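Local coordinates for 49 protein (Murid herpesvirus 4, PDB 6A4V) that probably facilitates virus replication by interacting with the host poly(ADP-ribose) polymerase 1, at residues Ile153-Asp158 with His162-Cys167. Residues are numbered along the deposited sequence; the frame is centred on the assembly and turned at random.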
loop_
_atom_site.group_PDB
_atom_site.type_symbol
_atom_site.label_atom_id
_atom_site.label_comp_id
_atom_site.label_asym_id
_atom_site.label_seq_id
_atom_site.Cartn_x
_atom_site.Cartn_y
_atom_site.Cartn_z
ATOM N N ILE B 153 42.105 -0.954 -10.826
ATOM C CA ILE B 153 40.951 -0.780 -11.734
ATOM C C ILE B 153 40.473 0.666 -11.665
ATOM O O ILE B 153 39.988 1.109 -10.626
ATOM C CB ILE B 153 39.802 -1.771 -11.441
ATOM C CG1 ILE B 153 40.294 -3.219 -11.439
ATOM C CG2 ILE B 153 38.667 -1.584 -12.443
ATOM C CD1 ILE B 153 39.308 -4.198 -10.866
ATOM N N PRO B 154 40.593 1.432 -12.777
ATOM C CA PRO B 154 40.149 2.826 -12.811
ATOM C C PRO B 154 38.623 2.974 -12.732
ATOM O O PRO B 154 37.910 2.190 -13.371
ATOM C CB PRO B 154 40.601 3.329 -14.190
ATOM C CG PRO B 154 40.684 2.068 -15.032
ATOM C CD PRO B 154 41.133 0.985 -14.074
ATOM N N TYR B 155 38.167 3.986 -11.977
ATOM C CA TYR B 155 36.746 4.348 -11.794
ATOM C C TYR B 155 36.726 5.796 -11.293
ATOM O O TYR B 155 37.783 6.273 -10.854
ATOM C CB TYR B 155 36.045 3.399 -10.802
ATOM C CG TYR B 155 36.366 3.642 -9.350
ATOM C CD1 TYR B 155 37.457 3.037 -8.741
ATOM C CD2 TYR B 155 35.581 4.476 -8.568
ATOM C CE1 TYR B 155 37.755 3.252 -7.401
ATOM C CE2 TYR B 155 35.861 4.694 -7.227
ATOM C CZ TYR B 155 36.958 4.090 -6.640
ATOM O OH TYR B 155 37.271 4.347 -5.325
ATOM N N ASP B 156 35.574 6.482 -11.410
ATOM C CA ASP B 156 35.346 7.806 -10.773
ATOM C C ASP B 156 33.887 7.903 -10.271
ATOM O O ASP B 156 33.103 6.988 -10.457
ATOM C CB ASP B 156 35.763 8.941 -11.719
ATOM C CG ASP B 156 35.233 8.799 -13.146
ATOM O OD1 ASP B 156 35.724 7.894 -13.886
ATOM O OD2 ASP B 156 34.327 9.581 -13.508
ATOM N N LYS B 157 33.548 9.024 -9.617
ATOM C CA LYS B 157 32.207 9.311 -9.054
ATOM C C LYS B 157 31.158 9.537 -10.157
ATOM O O LYS B 157 29.947 9.362 -9.933
ATOM C CB LYS B 157 32.269 10.585 -8.204
ATOM C CG LYS B 157 33.255 10.517 -7.047
ATOM C CD LYS B 157 33.981 11.814 -6.753
ATOM C CE LYS B 157 35.282 11.594 -6.003
ATOM N NZ LYS B 157 35.655 12.776 -5.191
ATOM N N ASP B 158 31.620 9.995 -11.329
ATOM C CA ASP B 158 30.753 10.399 -12.436
ATOM C C ASP B 158 30.495 9.176 -13.330
ATOM O O ASP B 158 29.527 9.158 -14.078
ATOM C CB ASP B 158 31.332 11.629 -13.149
ATOM C CG ASP B 158 31.539 12.829 -12.228
ATOM O OD1 ASP B 158 30.565 13.245 -11.582
ATOM O OD2 ASP B 158 32.686 13.333 -12.146
ATOM N N HIS B 162 25.953 1.377 -12.362
ATOM C CA HIS B 162 25.915 0.004 -12.825
ATOM C C HIS B 162 27.304 -0.437 -13.351
ATOM O O HIS B 162 27.764 -1.530 -13.068
ATOM C CB HIS B 162 24.792 -0.140 -13.865
ATOM C CG HIS B 162 25.022 0.593 -15.147
ATOM N ND1 HIS B 162 24.963 1.973 -15.237
ATOM C CD2 HIS B 162 25.296 0.144 -16.388
ATOM C CE1 HIS B 162 25.178 2.340 -16.486
ATOM N NE2 HIS B 162 25.396 1.236 -17.203
ATOM N N GLU B 163 27.993 0.433 -14.097
ATOM C CA GLU B 163 29.340 0.129 -14.571
ATOM C C GLU B 163 30.215 -0.275 -13.379
ATOM O O GLU B 163 30.830 -1.341 -13.403
ATOM C CB GLU B 163 29.913 1.299 -15.376
ATOM C CG GLU B 163 29.595 1.204 -16.866
ATOM C CD GLU B 163 29.772 2.492 -17.645
ATOM O OE1 GLU B 163 30.563 3.346 -17.188
ATOM O OE2 GLU B 163 29.108 2.646 -18.700
ATOM N N TRP B 164 30.199 0.549 -12.321
ATOM C CA TRP B 164 30.968 0.315 -11.085
ATOM C C TRP B 164 30.577 -0.994 -10.401
ATOM O O TRP B 164 31.449 -1.686 -9.894
ATOM C CB TRP B 164 30.822 1.519 -10.148
ATOM C CG TRP B 164 31.605 1.507 -8.872
ATOM C CD1 TRP B 164 32.788 2.152 -8.660
ATOM C CD2 TRP B 164 31.162 1.079 -7.568
ATOM N NE1 TRP B 164 33.177 2.039 -7.350
ATOM C CE2 TRP B 164 32.214 1.348 -6.662
ATOM C CE3 TRP B 164 30.058 0.372 -7.094
ATOM C CZ2 TRP B 164 32.150 1.021 -5.307
ATOM C CZ3 TRP B 164 29.990 0.046 -5.755
ATOM C CH2 TRP B 164 31.011 0.385 -4.872
ATOM N N CYS B 165 29.281 -1.320 -10.375
ATOM C CA CYS B 165 28.824 -2.581 -9.770
ATOM C C CYS B 165 29.390 -3.779 -10.546
ATOM O O CYS B 165 29.724 -4.814 -9.954
ATOM C CB CYS B 165 27.301 -2.681 -9.720
ATOM S SG CYS B 165 26.707 -3.952 -8.568
ATOM N N ALA B 166 29.461 -3.645 -11.873
ATOM C CA ALA B 166 29.907 -4.725 -12.740
ATOM C C ALA B 166 31.399 -5.018 -12.495
ATOM O O ALA B 166 31.767 -6.174 -12.251
ATOM C CB ALA B 166 29.621 -4.381 -14.186
ATOM N N CYS B 167 32.251 -3.985 -12.548
ATOM C CA CYS B 167 33.676 -4.152 -12.245
ATOM C C CYS B 167 33.870 -5.015 -11.004
ATOM O O CYS B 167 34.584 -6.017 -11.025
ATOM C CB CYS B 167 34.376 -2.837 -11.950
ATOM S SG CYS B 167 34.537 -1.806 -13.419
#
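One face of the Tyr155 ring receives the pyrrole edge of Trp164, whose NE1 sits 3.6 Å above the phenol plane, displaced from the ring centre toward the rim. The carbonyl oxygen of Ile153 lies in the plane of the same phenol ring, at its edge. Seen from the indole, the same geometry puts Tyr155 CG at the edge, in the indole plane. Centroids of the phenol and the five-membered ring are 5.0 Å apart and the planes meet at 68°, which identifies an offset edge-to-face pair. Trp164 CD1 and NE1 do the touching, each 3.6 Å from Tyr155 CD2, so the approach falls on one side of the phenol, along CG, CD2 and CE2.

The two side chains extend alongside one another in a common direction. In Trp164, CG stands anti to the backbone N (chi1 -176°), which directs the side chain off the helix, and the turn about CB-CG (chi2 99°) then brings the CD1-NE1 edge round to the phenol. A second, looser touch joins Ile153 CG2 to Cys167 SG at 4.2 Å; Cys167 follows Trp164 by three residues, nearly one helical turn. With 174 Å² buried in all, the contact is small and rests on side chains.

Trp164 is buried, packing also against Val224 and Ser225 of helix 213-235 and edge-to-face with Phe168, while Tyr155 reaches Ile137 and Val140 of helix 131-146. The aromatic pair packs the extended part of the connection between helices 131-146 and 161-168 against the short helix that follows it, a local loop-on-helix packing within the predominantly helical fold of this BRRF1-like herpesvirus protein.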